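Local coordinates for putative NTP pyrophosphohydrolase (Exiguobacterium sibiricum 255-15, PDB 3NL9) that probably hydrolyses nucleoside triphosphates to the monophosphate and pyrophosphate, as an all-helical pyrophosphohydrolase of the phosphoribosyl-ATP pyrophosphohydrolase family, at the interface of chains A and B. Sequence-based numbering; all coordinates share one arbitrary frame. Chains: chain A/B, putative NTP pyrophosphohydrolase.

Contact 1: the interface of chains A and B. Residues chain A 15, 29, 33, 37, 41, 98; chain B 49, 104, 107-108, 111.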
loop_
_atom_site.group_PDB
_atom_site.type_symbol
_atom_site.label_atom_id
_atom_site.label_comp_id
_atom_site.label_asym_id
_atom_site.label_seq_id
_atom_site.Cartn_x
_atom_site.Cartn_y
_atom_site.Cartn_z
ATOM N N HIS A 15 7.582 -1.357 15.201
ATOM C CA HIS A 15 8.699 -2.276 14.937
ATOM C C HIS A 15 9.705 -2.430 16.072
ATOM O O HIS A 15 10.078 -3.578 16.400
ATOM C CB HIS A 15 9.427 -1.943 13.616
ATOM C CG HIS A 15 8.711 -2.425 12.382
ATOM N ND1 HIS A 15 9.362 -3.084 11.360
ATOM C CD2 HIS A 15 7.414 -2.316 11.993
ATOM C CE1 HIS A 15 8.498 -3.373 10.402
ATOM N NE2 HIS A 15 7.308 -2.920 10.760
ATOM N N ILE A 29 16.099 -4.123 1.171
ATOM C CA ILE A 29 15.425 -5.235 1.864
ATOM C C ILE A 29 15.820 -6.558 1.157
ATOM O O ILE A 29 15.643 -6.691 -0.064
ATOM C CB ILE A 29 13.883 -5.042 1.864
ATOM C CG1 ILE A 29 13.483 -3.775 2.614
ATOM C CG2 ILE A 29 13.180 -6.247 2.521
ATOM C CD1 ILE A 29 12.038 -3.372 2.378
ATOM N N ARG A 33 12.858 -11.648 2.633
ATOM C CA ARG A 33 12.084 -10.749 3.468
ATOM C C ARG A 33 11.091 -9.897 2.670
ATOM O O ARG A 33 9.946 -9.705 3.088
ATOM C CB ARG A 33 13.032 -9.831 4.248
ATOM C CG ARG A 33 12.335 -8.952 5.276
ATOM C CD ARG A 33 11.769 -9.798 6.398
ATOM N NE ARG A 33 10.952 -8.988 7.262
ATOM C CZ ARG A 33 10.207 -9.452 8.253
ATOM N NH1 ARG A 33 10.175 -10.756 8.534
ATOM N NH2 ARG A 33 9.496 -8.593 8.968
ATOM N N ARG A 37 6.796 -9.372 2.958
ATOM C CA ARG A 37 6.156 -8.075 3.048
ATOM C C ARG A 37 5.199 -7.850 1.925
ATOM O O ARG A 37 4.111 -7.349 2.159
ATOM C CB ARG A 37 7.196 -6.966 3.158
ATOM C CG ARG A 37 8.024 -7.115 4.489
ATOM C CD ARG A 37 8.469 -5.827 5.038
ATOM N NE ARG A 37 7.314 -5.019 5.395
ATOM C CZ ARG A 37 6.676 -5.038 6.566
ATOM N NH1 ARG A 37 7.074 -5.815 7.590
ATOM N NH2 ARG A 37 5.626 -4.256 6.703
ATOM N N THR A 41 1.155 -7.391 2.404
ATOM C CA THR A 41 0.551 -6.154 1.883
ATOM C C THR A 41 -0.614 -6.530 0.969
ATOM O O THR A 41 -1.725 -5.989 1.096
ATOM C CB THR A 41 1.613 -5.269 1.149
ATOM O OG1 THR A 41 2.756 -5.058 2.009
ATOM C CG2 THR A 41 1.038 -3.922 0.722
ATOM N N LEU A 98 7.686 1.275 -3.496
ATOM C CA LEU A 98 6.947 1.464 -2.250
ATOM C C LEU A 98 6.213 2.820 -2.281
ATOM O O LEU A 98 5.080 2.938 -1.802
ATOM C CB LEU A 98 7.878 1.356 -1.032
ATOM C CG LEU A 98 8.348 -0.057 -0.650
ATOM C CD1 LEU A 98 9.326 0.010 0.494
ATOM C CD2 LEU A 98 7.201 -1.028 -0.337
ATOM N N PHE B 49 8.393 -4.048 -6.958
ATOM C CA PHE B 49 9.158 -4.201 -5.710
ATOM C C PHE B 49 10.005 -5.502 -5.714
ATOM O O PHE B 49 11.201 -5.504 -5.305
ATOM C CB PHE B 49 8.178 -4.163 -4.529
ATOM C CG PHE B 49 8.794 -4.420 -3.208
ATOM C CD1 PHE B 49 9.485 -3.416 -2.547
ATOM C CD2 PHE B 49 8.699 -5.676 -2.611
ATOM C CE1 PHE B 49 10.067 -3.662 -1.302
ATOM C CE2 PHE B 49 9.296 -5.930 -1.370
ATOM C CZ PHE B 49 9.981 -4.933 -0.727
ATOM N N PHE B 104 1.334 -1.837 6.375
ATOM C CA PHE B 104 2.381 -2.746 5.852
ATOM C C PHE B 104 3.364 -2.040 4.905
ATOM O O PHE B 104 4.536 -2.321 4.906
ATOM C CB PHE B 104 1.740 -3.955 5.153
ATOM C CG PHE B 104 1.262 -5.045 6.128
ATOM C CD1 PHE B 104 2.178 -5.684 6.947
ATOM C CD2 PHE B 104 -0.067 -5.427 6.188
ATOM C CE1 PHE B 104 1.790 -6.695 7.807
ATOM C CE2 PHE B 104 -0.472 -6.450 7.041
ATOM C CZ PHE B 104 0.460 -7.070 7.869
ATOM N N GLY B 107 5.655 -0.168 7.023
ATOM C CA GLY B 107 6.626 -1.095 7.634
ATOM C C GLY B 107 7.749 -1.501 6.704
ATOM O O GLY B 107 8.888 -1.722 7.134
ATOM N N SER B 108 7.442 -1.618 5.429
ATOM C CA SER B 108 8.458 -1.810 4.414
ATOM C C SER B 108 9.408 -0.594 4.311
ATOM O O SER B 108 10.601 -0.787 4.162
ATOM C CB SER B 108 7.812 -2.188 3.051
ATOM O OG SER B 108 6.995 -3.355 3.189
ATOM N N GLU B 111 11.629 -1.038 7.240
ATOM C CA GLU B 111 12.616 -2.117 7.087
ATOM C C GLU B 111 13.721 -1.707 6.121
ATOM O O GLU B 111 14.827 -2.159 6.259
ATOM C CB GLU B 111 11.955 -3.421 6.643
ATOM C CG GLU B 111 11.038 -3.961 7.697
ATOM C CD GLU B 111 10.856 -5.451 7.678
ATOM O OE1 GLU B 111 11.725 -6.204 7.142
ATOM O OE2 GLU B 111 9.833 -5.858 8.262
HETATM O O HOH W 1 5.055 -3.484 1.457
#

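Contact 2: the interface of chains A and B. Residues chain A 7-8, 10-12, 37, 120; chain B 103, 106-107, 110.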
loop_
_atom_site.group_PDB
_atom_site.type_symbol
_atom_site.label_atom_id
_atom_site.label_comp_id
_atom_site.label_asym_id
_atom_site.label_seq_id
_atom_site.Cartn_x
_atom_site.Cartn_y
_atom_site.Cartn_z
ATOM N N TYR A 7 2.781 8.677 10.227
ATOM C CA TYR A 7 2.657 7.286 9.833
ATOM C C TYR A 7 3.943 6.518 9.981
ATOM O O TYR A 7 3.961 5.454 10.604
ATOM C CB TYR A 7 2.199 7.175 8.377
ATOM C CG TYR A 7 0.839 7.773 8.093
ATOM C CD1 TYR A 7 -0.328 7.156 8.529
ATOM C CD2 TYR A 7 0.713 8.948 7.377
ATOM C CE1 TYR A 7 -1.593 7.713 8.257
ATOM C CE2 TYR A 7 -0.535 9.506 7.115
ATOM C CZ TYR A 7 -1.682 8.887 7.544
ATOM O OH TYR A 7 -2.913 9.464 7.248
ATOM N N TYR A 8 5.027 7.054 9.403
ATOM C CA TYR A 8 6.300 6.341 9.389
ATOM C C TYR A 8 6.866 6.188 10.808
ATOM O O TYR A 8 7.370 5.115 11.180
ATOM C CB TYR A 8 7.307 7.077 8.456
ATOM C CG TYR A 8 8.705 6.474 8.456
ATOM C CD1 TYR A 8 8.993 5.281 7.789
ATOM C CD2 TYR A 8 9.724 7.075 9.174
ATOM C CE1 TYR A 8 10.305 4.732 7.813
ATOM C CE2 TYR A 8 11.002 6.546 9.203
ATOM C CZ TYR A 8 11.291 5.375 8.527
ATOM O OH TYR A 8 12.583 4.878 8.574
ATOM N N ASP A 10 5.211 6.160 13.575
ATOM C CA ASP A 10 4.306 5.265 14.338
ATOM C C ASP A 10 4.611 3.788 14.042
ATOM O O ASP A 10 4.782 2.981 14.951
ATOM C CB ASP A 10 2.847 5.578 14.007
ATOM C CG ASP A 10 2.305 6.848 14.731
ATOM O OD1 ASP A 10 2.973 7.406 15.612
ATOM O OD2 ASP A 10 1.190 7.287 14.399
ATOM N N VAL A 11 4.768 3.430 12.762
ATOM C CA VAL A 11 5.169 2.058 12.424
ATOM C C VAL A 11 6.585 1.754 12.863
ATOM O O VAL A 11 6.868 0.653 13.287
ATOM C CB VAL A 11 5.032 1.715 10.943
ATOM C CG1 VAL A 11 5.459 0.221 10.688
ATOM C CG2 VAL A 11 3.635 1.926 10.529
ATOM N N LYS A 12 7.485 2.731 12.751
ATOM C CA LYS A 12 8.844 2.536 13.228
ATOM C C LYS A 12 8.828 2.188 14.716
ATOM O O LYS A 12 9.525 1.271 15.191
ATOM C CB LYS A 12 9.659 3.799 12.957
ATOM C CG LYS A 12 11.121 3.662 13.324
ATOM C CD LYS A 12 11.921 4.839 12.815
ATOM C CE LYS A 12 13.318 4.799 13.415
ATOM N NZ LYS A 12 14.225 5.750 12.737
ATOM N N ARG A 37 6.796 -9.372 2.958
ATOM C CA ARG A 37 6.156 -8.075 3.048
ATOM C C ARG A 37 5.199 -7.850 1.925
ATOM O O ARG A 37 4.111 -7.349 2.159
ATOM C CB ARG A 37 7.196 -6.966 3.158
ATOM C CG ARG A 37 8.024 -7.115 4.489
ATOM C CD ARG A 37 8.469 -5.827 5.038
ATOM N NE ARG A 37 7.314 -5.019 5.395
ATOM C CZ ARG A 37 6.676 -5.038 6.566
ATOM N NH1 ARG A 37 7.074 -5.815 7.590
ATOM N NH2 ARG A 37 5.626 -4.256 6.703
ATOM N N PHE A 120 -5.991 4.887 10.650
ATOM C CA PHE A 120 -4.621 4.458 10.960
ATOM C C PHE A 120 -4.343 4.625 12.485
ATOM O O PHE A 120 -3.741 3.765 13.102
ATOM C CB PHE A 120 -3.591 5.270 10.132
ATOM C CG PHE A 120 -2.146 4.978 10.498
ATOM C CD1 PHE A 120 -1.557 5.604 11.558
ATOM C CD2 PHE A 120 -1.400 4.069 9.757
ATOM C CE1 PHE A 120 -0.253 5.352 11.898
ATOM C CE2 PHE A 120 -0.053 3.811 10.083
ATOM C CZ PHE A 120 0.510 4.444 11.149
ATOM N N TYR B 103 -0.444 0.331 6.499
ATOM C CA TYR B 103 0.436 0.009 7.648
ATOM C C TYR B 103 1.631 -0.862 7.199
ATOM O O TYR B 103 2.794 -0.674 7.605
ATOM C CB TYR B 103 -0.354 -0.736 8.746
ATOM C CG TYR B 103 0.217 -0.530 10.130
ATOM C CD1 TYR B 103 1.223 -1.337 10.607
ATOM C CD2 TYR B 103 -0.241 0.499 10.952
ATOM C CE1 TYR B 103 1.753 -1.147 11.847
ATOM C CE2 TYR B 103 0.302 0.705 12.217
ATOM C CZ TYR B 103 1.289 -0.141 12.660
ATOM O OH TYR B 103 1.862 -0.031 13.881
HETATM N N MSE B 106 4.095 1.097 5.092
HETATM C CA MSE B 106 4.900 1.899 5.979
HETATM C C MSE B 106 5.982 1.063 6.645
HETATM O O MSE B 106 7.099 1.541 6.748
HETATM C CB MSE B 106 4.074 2.683 7.014
HETATM C CG MSE B 106 3.242 3.814 6.400
HETATM SE SE MSE B 106 4.476 5.260 5.866
HETATM C CE MSE B 106 3.344 6.628 5.077
ATOM N N GLY B 107 5.655 -0.168 7.023
ATOM C CA GLY B 107 6.626 -1.095 7.634
ATOM C C GLY B 107 7.749 -1.501 6.704
ATOM O O GLY B 107 8.888 -1.722 7.134
ATOM N N VAL B 110 10.057 1.263 6.855
ATOM C CA VAL B 110 10.860 1.113 8.103
ATOM C C VAL B 110 11.963 0.061 7.892
ATOM O O VAL B 110 13.115 0.230 8.339
ATOM C CB VAL B 110 9.969 0.724 9.321
ATOM C CG1 VAL B 110 10.805 0.145 10.560
ATOM C CG2 VAL B 110 9.051 1.908 9.707
HETATM O O HOH W 2 13.602 2.404 9.994
#

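Contact 1: the interface of chains A and B
Two arginines of A helix 31-52, A:Arg33 and A:Arg37, meet the carboxylate of B:Glu111 on B helix 87-112, at a helix-to-helix interface of this all-helical phosphoribosyl-ATP pyrophosphohydrolase relative. A:Arg33 comes side-on, its guanidinium nearly coplanar with the carboxylate: NE donates to OE1 of B:Glu111 at 2.9 Å, NH2 to OE2 at 2.8 Å, both on syn lone pairs. OE2 of B:Glu111 also takes a salt bridge from A:Arg37 NH1, 2.8 Å away, which arrives from above the carboxylate plane along a strongly bent bond (122° at H). The A:His15 ring stands beside B:Glu111, turned steeply from the carboxylate plane.

Bends at chi2 and chi3 (-148° and 63°) fold A:Arg37 so that its other nitrogens face the helix: NE reaches the hydroxyl OG of B:Ser108 at 2.8 Å, and NH2 the carbonyl O of B:Phe104 at 2.9 Å, in the carbonyl plane on a lone pair. B:Ser108 OG donates to the same carbonyl. One guanidinium face lies against the backbone of B:Gly107. An alanine in place of A:Arg37 would probably leave B:Phe104 O without its partner from across the interface and B:Glu111 OE2 with one cation fewer.

Farther out, water 1 joins B:Ser108 OG to A:Thr41 OG1, a hydroxyl that also donates to A:Arg37 O, one turn back. B:Ser108 CB packs on the methyls of A:Leu98, CD2 at 3.6 Å, while B:Phe49 touches A:Leu98 and, with its CZ, the tip of A:Ile29.

Contact 2: the interface of chains A and B
Water 2 bridges the hydroxyl OH of A:Tyr8, 3.0 Å away, and the backbone carbonyl O of B:Val110, 2.8 Å away; no direct polar bond crosses this patch. The rest is an apolar helix-packing surface, where A helix 7-17 and the start of A helix 117-128 lie against B helix 87-112 in the two-chain assembly.

A:Val11 sits in the middle. Its CG1, anti to the backbone N (chi1 -179°), points at the backbone of B:Gly107 and comes to 3.5 Å from CA; the lack of a side chain on the glycine lets the methyl approach the helix backbone. The other branch, CG2, stands over the centre of the B:Tyr103 ring, 3.8 Å from its centroid in a CH-pi contact, and also touches CB of B:Met106.

A:Phe120 comes to the rim of the B:Tyr103 ring, from the side on which A:Val11 CG2 lies: its CE2 meets CD2 of the tyrosine at 3.4 Å, the two side chains crossing at about a right angle. Within chain A, A:Tyr7 CD1 lies over the centre of the A:Phe120 ring, and A:Asp10 CB is at the edge of that ring, packing that is likely to hold the phenylalanine in place for this contact.

B:Met106, modelled as selenomethionine, bends at chi2 (-72°) and carries its terminal methyl CE to CB of A:Tyr7, 3.5 Å away. Its selenium also packs near the same CB, so the tyrosine is met at the base of its side chain rather than at its hydroxyl.

Towards the water, B:Val110 sets CG2 against A:Tyr8 and A:Lys12, about one turn apart on helix 7-17: this methyl lies 3.6 Å from ring atom CE1 of A:Tyr8, and as far from CA of A:Lys12.

Contact 1 and contact 2 are neighbouring stretches of one interface, their C-alpha centres about 9 Å apart, and they share A:Arg37 and B:Gly107. Both use helix 87-112 of chain B. Contact 1 draws its polar bonds chiefly from A helix 31-52, with A:His15 of helix 7-17 at its margin; contact 2 draws its apolar packing chiefly from A helix 7-17, joined by A:Phe120 of helix 117-128. Because the interface is two-fold symmetric, each patch recurs with the chains exchanged. The two-fold helical packing is consistent with a dimer, although the structure alone does not prove that the pair forms in solution.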